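Local coordinates for protein VP1 (PDB 4PCH) that builds, as a jelly-roll subunit assembling into pentamers, the outer shell of a human polyomavirus and probably takes part in attachment to the host cell, at residues F31-T36 against R43-T48; Y86-E91 against Y119-G124. All coordinates share one frame; numbering follows the deposited sequence.

In the fold
Both contacts belong to the jelly-roll domain of one VP1 subunit and follow one another along the chain: contact 1 closes within the loop and strand after the first long strand 9-27, and contact 2 opens later. Their centres lie about 24 Å apart and their nearest atoms about 12 Å, so neither touches the other. Strand 253-271 connects them, pairing antiparallel with 43-46 in contact 1 and with 79-93 in contact 2. Contact 1 is a surface contact where a loop folds back on this framework; contact 2 is buried, its centre about 9 Å from the centre of the chain. Segments of both contacts also touch the second subunit of the pentamer, in contact 1 through Tyr47.

Contact 1. Residues F31-T36 against R43-T48; sequences FGKAAT and RGLPYT
Phe31 lays the face of its ring on the backbone of Gly44, a compact example of an aromatic group packing against a strand where that strand has no side chain. Beginning at CB, the side chain sets out toward 43-48 with CG anti to the carbonyl carbon (chi1 -73°), and this torsion carries the ring across to the neighbouring backbone. At the near end Phe31 CG lies 3.9 Å from Gly44 CA. Of the next pair, CD1 and CD2 both look onto the same atom, Phe31 CD2 lying 3.8 Å from Gly44 CA. Further out, Phe31 CE1 comes within 3.6 Å of Gly44 N and also touches the carbonyl carbon of Arg43 obliquely, while CE2 stays over Gly44 CA. The tip makes the closest approach, Phe31 CZ to Gly44 N at 3.4 Å. The whole ring is thus centred on one residue: Gly44 CA stands over the centroid of the Phe31 ring, 6° off the normal, a CH-pi contact almost straight over the face. No hydrogen bond joins the two segments; the largest share of the buried surface belongs to Phe31 and Gly44. At the exposed margin, Lys33 and Leu45 cross at about a right angle, and Lys33 NZ, brought round by bends at chi3 and chi4, lies 3.8 Å from Leu45 CD1 and hydrogen-bonds to Pro55 O. The first bond of the Arg43 side chain leads away from 31-36, and its NE is hydrogen-bonded to Gln255 OE1. The backbone of Phe31 bonds to Asn39, while that of Gly44 bonds to Val254, a residue the Phe31 side chain also touches. The arrangement is that of a connecting loop between strands 9-27 and 43-46 of the VP1 jelly roll, packed by one aromatic ring on the start of the strand that follows.

Contact 2. Residues Y86-E91 against Y119-G124; sequences YRLETE and YFWACG
Leu88 and Thr90 face Trp121 and Cys123 between two strands that run nearly antiparallel, at 154°, yet share no hydrogen bond. With axes 9.5 Å apart at closest approach, they meet through side chains alone and illustrate how facing layers of a beta sandwich fill their interior. Packing is tightest at Leu88, where a single methyl, CD2, does the touching. Leu88 CD2 sits 3.6 Å from Cys123 CB, has Cys123 SG slightly farther off, and reaches Trp121 CZ3 obliquely at 4.1 Å. Beside it the contact is looser. Thr90 CG2 lies over one face of the Trp121 indole, 4.1 Å from the centroid of its five-membered ring and 15° off the normal, displaced toward the rim beside Trp121 CD1 and NE1. Trp121 chi1 of 63° places CG between the backbone N and the carbonyl carbon, turning the indole across the gap to Thr90. At this partly exposed residue the two branches divide their work: the methyl serves the indole, while OG1 hydrogen-bonds to Phe261 O and Arg260 NH1. Trp121 also packs on Phe187 of strand 184-191, and Cys123 on Val225 and Leu227 of strand 224-236. Side-chain packing between the sheet of 79-93, 208-219 and 253-271 and that of 117-124, 184-191 and 224-236 forms the core of the jelly-roll beta sandwich, the BIDG and CHEF sheets of viral capsid proteins.

Contact 1. Residues F31-T36 against R43-T48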
ATOM      1  N   PHE B  31      10.396   7.010  27.861  1.00 15.59           N
ATOM      2  CA  PHE B  31      11.783   6.722  27.539  1.00 18.15           C
ATOM      3  C   PHE B  31      12.336   6.481  28.913  1.00 22.36           C
ATOM      4  O   PHE B  31      12.890   7.401  29.558  1.00 27.82           O
ATOM      5  CB  PHE B  31      12.488   7.926  26.906  1.00 20.24           C
ATOM      6  CG  PHE B  31      12.069   8.200  25.501  1.00 15.65           C
ATOM      7  CD1 PHE B  31      10.932   8.941  25.241  1.00 13.80           C
ATOM      8  CD2 PHE B  31      12.799   7.705  24.439  1.00 15.25           C
ATOM      9  CE1 PHE B  31      10.539   9.189  23.961  1.00 16.12           C
ATOM     10  CE2 PHE B  31      12.417   7.977  23.137  1.00 14.44           C
ATOM     11  CZ  PHE B  31      11.290   8.722  22.905  1.00 14.24           C
ATOM     12  N   GLY B  32      12.079   5.262  29.366  1.00 19.98           N
ATOM     13  CA  GLY B  32      12.350   4.782  30.689  1.00 28.64           C
ATOM     14  C   GLY B  32      13.778   4.986  31.102  1.00 32.64           C
ATOM     15  O   GLY B  32      14.716   4.797  30.298  1.00 36.40           O
ATOM     16  N   LYS B  33      13.896   5.440  32.340  1.00 29.08           N
ATOM     17  CA  LYS B  33      15.149   5.661  33.041  1.00 33.98           C
ATOM     18  C   LYS B  33      15.176   4.901  34.372  1.00 31.68           C
ATOM     19  O   LYS B  33      16.171   4.939  35.089  1.00 33.97           O
ATOM     20  CB  LYS B  33      15.300   7.140  33.373  1.00 39.48           C
ATOM     21  CG  LYS B  33      15.390   8.089  32.206  1.00 42.84           C
ATOM     22  CD  LYS B  33      15.786   9.468  32.705  1.00 39.15           C
ATOM     23  CE  LYS B  33      17.298   9.601  32.851  1.00 47.10           C
ATOM     24  NZ  LYS B  33      17.971   9.913  31.554  1.00 43.29           N
ATOM     25  N   ALA B  34      14.069   4.236  34.703  1.00 32.40           N
ATOM     26  CA  ALA B  34      13.916   3.526  35.976  1.00 36.28           C
ATOM     27  C   ALA B  34      12.685   2.609  35.884  1.00 30.36           C
ATOM     28  O   ALA B  34      11.830   2.784  35.021  1.00 32.62           O
ATOM     29  CB  ALA B  34      13.777   4.504  37.132  1.00 38.61           C
ATOM     30  N   ALA B  35      12.593   1.638  36.790  1.00 32.65           N
ATOM     31  CA  ALA B  35      11.521   0.625  36.688  1.00 25.76           C
ATOM     32  C   ALA B  35      10.149   1.156  37.136  1.00 30.54           C
ATOM     33  O   ALA B  35       9.120   1.008  36.418  1.00 25.29           O
ATOM     34  CB  ALA B  35      11.887  -0.618  37.480  1.00 29.64           C
ATOM     35  N   THR B  36      10.138   1.789  38.312  1.00 34.25           N
ATOM     36  CA  THR B  36       8.870   2.123  38.992  1.00 43.50           C
ATOM     37  C   THR B  36       8.254   3.473  38.576  1.00 42.09           C
ATOM     38  O   THR B  36       7.091   3.751  38.880  1.00 38.04           O
ATOM     39  CB  THR B  36       9.065   2.116  40.520  1.00 44.56           C
ATOM     40  OG1 THR B  36       7.792   2.051  41.168  1.00 65.67           O
ATOM     41  CG2 THR B  36       9.816   3.362  40.964  1.00 45.97           C
ATOM     42  N   ARG B  43       9.620  13.032  22.850  1.00 12.65           N
ATOM     43  CA  ARG B  43      10.941  12.939  22.237  1.00 11.56           C
ATOM     44  C   ARG B  43      11.935  12.587  23.332  1.00 11.76           C
ATOM     45  O   ARG B  43      11.847  13.122  24.435  1.00 14.28           O
ATOM     46  CB  ARG B  43      11.328  14.250  21.599  1.00 13.95           C
ATOM     47  CG  ARG B  43      10.530  14.552  20.350  1.00 12.98           C
ATOM     48  CD  ARG B  43      10.847  15.917  19.785  1.00 13.50           C
ATOM     49  NE  ARG B  43      10.075  16.139  18.557  1.00 12.76           N
ATOM     50  CZ  ARG B  43      10.335  17.065  17.633  1.00 13.58           C
ATOM     51  NH1 ARG B  43      11.315  17.960  17.776  1.00 13.38           N
ATOM     52  NH2 ARG B  43       9.534  17.145  16.573  1.00 12.63           N
ATOM     53  N   GLY B  44      12.864  11.709  22.994  1.00 13.75           N
ATOM     54  CA  GLY B  44      13.893  11.300  23.937  1.00 15.98           C
ATOM     55  C   GLY B  44      15.026  12.286  23.987  1.00 17.68           C
ATOM     56  O   GLY B  44      15.011  13.339  23.323  1.00 16.62           O
ATOM     57  N   LEU B  45      16.015  11.967  24.815  1.00 16.33           N
ATOM     58  CA  LEU B  45      17.310  12.645  24.744  1.00 16.06           C
ATOM     59  C   LEU B  45      17.921  12.216  23.419  1.00 14.49           C
ATOM     60  O   LEU B  45      17.441  11.267  22.801  1.00 15.44           O
ATOM     61  CB  LEU B  45      18.224  12.175  25.867  1.00 18.69           C
ATOM     62  CG  LEU B  45      17.708  12.439  27.277  1.00 21.28           C
ATOM     63  CD1 LEU B  45      18.622  11.775  28.297  1.00 24.46           C
ATOM     64  CD2 LEU B  45      17.606  13.917  27.542  1.00 24.91           C
ATOM     65  N   PRO B  46      18.968  12.920  22.952  1.00 15.50           N
ATOM     66  CA  PRO B  46      19.613  12.518  21.697  1.00 15.37           C
ATOM     67  C   PRO B  46      20.008  11.069  21.756  1.00 15.72           C
ATOM     68  O   PRO B  46      20.536  10.603  22.790  1.00 14.82           O
ATOM     69  CB  PRO B  46      20.855  13.434  21.632  1.00 16.31           C
ATOM     70  CG  PRO B  46      20.422  14.655  22.372  1.00 18.09           C
ATOM     71  CD  PRO B  46      19.573  14.132  23.507  1.00 16.08           C
ATOM     72  N   TYR B  47      19.696  10.336  20.700  1.00 16.30           N
ATOM     73  CA  TYR B  47      19.829   8.877  20.705  1.00 15.71           C
ATOM     74  C   TYR B  47      21.302   8.442  20.656  1.00 17.30           C
ATOM     75  O   TYR B  47      21.661   7.386  21.215  1.00 18.85           O
ATOM     76  CB  TYR B  47      19.023   8.273  19.554  1.00 14.11           C
ATOM     77  CG  TYR B  47      19.033   6.782  19.563  1.00 14.11           C
ATOM     78  CD1 TYR B  47      18.114   6.048  20.318  1.00 14.75           C
ATOM     79  CD2 TYR B  47      19.996   6.075  18.867  1.00 15.77           C
ATOM     80  CE1 TYR B  47      18.142   4.672  20.350  1.00 15.71           C
ATOM     81  CE2 TYR B  47      20.033   4.697  18.904  1.00 15.88           C
ATOM     82  CZ  TYR B  47      19.097   3.991  19.640  1.00 14.81           C
ATOM     83  OH  TYR B  47      19.223   2.609  19.676  1.00 16.52           O
ATOM     84  N   THR B  48      22.129   9.304  20.051  1.00 16.59           N
ATOM     85  CA  THR B  48      23.551   9.101  19.746  1.00 16.47           C
ATOM     86  C   THR B  48      23.728   8.151  18.551  1.00 18.32           C
ATOM     87  O   THR B  48      22.837   7.356  18.225  1.00 17.27           O
ATOM     88  CB  THR B  48      24.410   8.543  20.912  1.00 21.35           C
ATOM     89  OG1 THR B  48      24.205   7.122  21.016  1.00 19.87           O
ATOM     90  CG2 THR B  48      24.094   9.235  22.262  1.00 21.33           C
TER

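Contact 2. Residues Y86-E91 against Y119-G124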
ATOM      1  N   TYR B  86     -14.139  -7.827  25.276  1.00 13.99           N
ATOM      2  CA  TYR B  86     -14.481  -8.455  23.993  1.00 15.04           C
ATOM      3  C   TYR B  86     -14.196  -7.575  22.773  1.00 14.82           C
ATOM      4  O   TYR B  86     -14.231  -8.056  21.649  1.00 15.74           O
ATOM      5  CB  TYR B  86     -15.945  -8.924  23.988  1.00 16.11           C
ATOM      6  CG  TYR B  86     -16.955  -7.816  24.194  1.00 17.98           C
ATOM      7  CD1 TYR B  86     -17.373  -7.457  25.463  1.00 16.68           C
ATOM      8  CD2 TYR B  86     -17.487  -7.128  23.112  1.00 18.16           C
ATOM      9  CE1 TYR B  86     -18.297  -6.434  25.657  1.00 18.39           C
ATOM     10  CE2 TYR B  86     -18.410  -6.120  23.288  1.00 18.65           C
ATOM     11  CZ  TYR B  86     -18.812  -5.769  24.550  1.00 19.19           C
ATOM     12  OH  TYR B  86     -19.721  -4.754  24.668  1.00 19.43           O
ATOM     13  N   ARG B  87     -13.864  -6.306  22.995  1.00 14.38           N
ATOM     14  CA  ARG B  87     -13.659  -5.372  21.891  1.00 16.17           C
ATOM     15  C   ARG B  87     -12.889  -4.194  22.424  1.00 17.08           C
ATOM     16  O   ARG B  87     -13.047  -3.819  23.587  1.00 14.86           O
ATOM     17  CB  ARG B  87     -15.041  -4.931  21.348  1.00 20.96           C
ATOM     18  CG  ARG B  87     -15.088  -3.819  20.325  1.00 30.49           C
ATOM     19  CD  ARG B  87     -16.424  -3.820  19.558  1.00 36.71           C
ATOM     20  NE  ARG B  87     -17.572  -3.318  20.327  1.00 49.31           N
ATOM     21  CZ  ARG B  87     -17.851  -2.024  20.527  1.00 52.00           C
ATOM     22  NH1 ARG B  87     -17.055  -1.073  20.054  1.00 37.66           N
ATOM     23  NH2 ARG B  87     -18.922  -1.671  21.224  1.00 43.56           N
ATOM     24  N   LEU B  88     -12.032  -3.616  21.587  1.00 15.40           N
ATOM     25  CA  LEU B  88     -11.426  -2.345  21.957  1.00 14.74           C
ATOM     26  C   LEU B  88     -11.339  -1.412  20.769  1.00 14.73           C
ATOM     27  O   LEU B  88     -11.405  -1.850  19.617  1.00 14.06           O
ATOM     28  CB  LEU B  88     -10.067  -2.534  22.602  1.00 14.97           C
ATOM     29  CG  LEU B  88      -8.860  -3.008  21.804  1.00 15.46           C
ATOM     30  CD1 LEU B  88      -8.281  -1.922  20.890  1.00 17.38           C
ATOM     31  CD2 LEU B  88      -7.775  -3.514  22.735  1.00 19.81           C
ATOM     32  N   GLU B  89     -11.199  -0.124  21.077  1.00 13.96           N
ATOM     33  CA  GLU B  89     -10.768   0.866  20.086  1.00 13.39           C
ATOM     34  C   GLU B  89      -9.417   1.357  20.538  1.00 14.05           C
ATOM     35  O   GLU B  89      -9.197   1.546  21.717  1.00 14.11           O
ATOM     36  CB  GLU B  89     -11.735   2.057  19.970  1.00 15.78           C
ATOM     37  CG  GLU B  89     -13.089   1.730  19.360  1.00 16.20           C
ATOM     38  CD  GLU B  89     -14.000   1.030  20.333  1.00 19.71           C
ATOM     39  OE1 GLU B  89     -14.224   1.591  21.420  1.00 19.50           O
ATOM     40  OE2 GLU B  89     -14.509  -0.086  20.023  1.00 19.13           O
ATOM     41  N   THR B  90      -8.497   1.573  19.602  1.00 12.60           N
ATOM     42  CA  THR B  90      -7.219   2.189  19.970  1.00 11.85           C
ATOM     43  C   THR B  90      -6.820   3.171  18.873  1.00 14.12           C
ATOM     44  O   THR B  90      -7.106   2.925  17.687  1.00 14.04           O
ATOM     45  CB  THR B  90      -6.123   1.135  20.263  1.00 14.26           C
ATOM     46  OG1 THR B  90      -4.915   1.818  20.706  1.00 13.14           O
ATOM     47  CG2 THR B  90      -5.821   0.274  19.013  1.00 13.77           C
ATOM     48  N   GLU B  91      -6.241   4.314  19.262  1.00 12.67           N
ATOM     49  CA  GLU B  91      -5.861   5.371  18.325  1.00 14.21           C
ATOM     50  C   GLU B  91      -4.546   5.978  18.764  1.00 12.85           C
ATOM     51  O   GLU B  91      -4.338   6.250  19.947  1.00 13.13           O
ATOM     52  CB  GLU B  91      -6.857   6.555  18.325  1.00 19.39           C
ATOM     53  CG  GLU B  91      -8.316   6.308  18.017  1.00 23.40           C
ATOM     54  CD  GLU B  91      -9.166   7.589  18.144  1.00 28.54           C
ATOM     55  OE1 GLU B  91      -8.703   8.716  17.714  1.00 27.27           O
ATOM     56  OE2 GLU B  91     -10.312   7.442  18.664  1.00 28.27           O
ATOM     57  N   TYR B 119       4.874   0.383  15.753  1.00 10.02           N
ATOM     58  CA  TYR B 119       3.510   0.689  16.240  1.00 10.72           C
ATOM     59  C   TYR B 119       2.983  -0.578  16.877  1.00 11.59           C
ATOM     60  O   TYR B 119       2.847  -1.586  16.207  1.00 11.40           O
ATOM     61  CB  TYR B 119       2.629   1.160  15.112  1.00 10.63           C
ATOM     62  CG  TYR B 119       3.270   2.284  14.331  1.00 10.56           C
ATOM     63  CD1 TYR B 119       3.236   3.581  14.806  1.00 10.83           C
ATOM     64  CD2 TYR B 119       3.941   2.044  13.144  1.00 12.28           C
ATOM     65  CE1 TYR B 119       3.857   4.619  14.125  1.00 11.58           C
ATOM     66  CE2 TYR B 119       4.533   3.076  12.436  1.00 10.48           C
ATOM     67  CZ  TYR B 119       4.508   4.361  12.944  1.00 11.77           C
ATOM     68  OH  TYR B 119       5.115   5.401  12.287  1.00 11.89           O
ATOM     69  N   PHE B 120       2.779  -0.537  18.187  1.00 11.23           N
ATOM     70  CA  PHE B 120       2.444  -1.767  18.929  1.00 12.53           C
ATOM     71  C   PHE B 120       1.375  -1.506  19.956  1.00 11.69           C
ATOM     72  O   PHE B 120       1.427  -0.490  20.648  1.00 10.31           O
ATOM     73  CB  PHE B 120       3.684  -2.323  19.636  1.00 11.48           C
ATOM     74  CG  PHE B 120       3.412  -3.523  20.493  1.00 11.88           C
ATOM     75  CD1 PHE B 120       3.519  -4.803  19.967  1.00 10.46           C
ATOM     76  CD2 PHE B 120       3.084  -3.367  21.843  1.00 11.28           C
ATOM     77  CE1 PHE B 120       3.265  -5.928  20.746  1.00 12.66           C
ATOM     78  CE2 PHE B 120       2.821  -4.467  22.624  1.00 12.08           C
ATOM     79  CZ  PHE B 120       2.896  -5.750  22.079  1.00 13.25           C
ATOM     80  N   TRP B 121       0.412  -2.430  20.066  1.00 11.40           N
ATOM     81  CA  TRP B 121      -0.507  -2.401  21.192  1.00  9.97           C
ATOM     82  C   TRP B 121      -0.765  -3.823  21.688  1.00 10.90           C
ATOM     83  O   TRP B 121      -0.653  -4.815  20.933  1.00 11.93           O
ATOM     84  CB  TRP B 121      -1.830  -1.678  20.843  1.00 10.29           C
ATOM     85  CG  TRP B 121      -2.606  -2.344  19.765  1.00 13.00           C
ATOM     86  CD1 TRP B 121      -2.634  -1.996  18.431  1.00 12.91           C
ATOM     87  CD2 TRP B 121      -3.478  -3.481  19.902  1.00 14.14           C
ATOM     88  NE1 TRP B 121      -3.438  -2.865  17.746  1.00 15.44           N
ATOM     89  CE2 TRP B 121      -3.971  -3.781  18.618  1.00 18.73           C
ATOM     90  CE3 TRP B 121      -3.872  -4.282  20.983  1.00 15.31           C
ATOM     91  CZ2 TRP B 121      -4.841  -4.850  18.379  1.00 16.36           C
ATOM     92  CZ3 TRP B 121      -4.743  -5.334  20.758  1.00 15.33           C
ATOM     93  CH2 TRP B 121      -5.216  -5.615  19.453  1.00 20.23           C
ATOM     94  N   ALA B 122      -1.120  -3.903  22.963  1.00 11.96           N
ATOM     95  CA  ALA B 122      -1.573  -5.141  23.607  1.00 11.03           C
ATOM     96  C   ALA B 122      -2.607  -4.841  24.672  1.00 11.11           C
ATOM     97  O   ALA B 122      -2.591  -3.786  25.311  1.00 11.62           O
ATOM     98  CB  ALA B 122      -0.416  -5.949  24.188  1.00 12.21           C
ATOM     99  N   CYS B 123      -3.529  -5.802  24.824  1.00 11.42           N
ATOM    100  CA  CYS B 123      -4.570  -5.798  25.826  1.00 11.66           C
ATOM    101  C   CYS B 123      -4.732  -7.195  26.390  1.00 13.40           C
ATOM    102  O   CYS B 123      -4.947  -8.164  25.645  1.00 12.79           O
ATOM    103  CB  CYS B 123      -5.882  -5.324  25.189  1.00 12.30           C
ATOM    104  SG  CYS B 123      -7.286  -5.310  26.322  1.00 15.08           S
ATOM    105  N   GLY B 124      -4.637  -7.328  27.709  1.00 13.26           N
ATOM    106  CA  GLY B 124      -4.688  -8.629  28.333  1.00 13.70           C
ATOM    107  C   GLY B 124      -5.143  -8.613  29.785  1.00 13.09           C
ATOM    108  O   GLY B 124      -5.394  -7.560  30.373  1.00 13.58           O
TER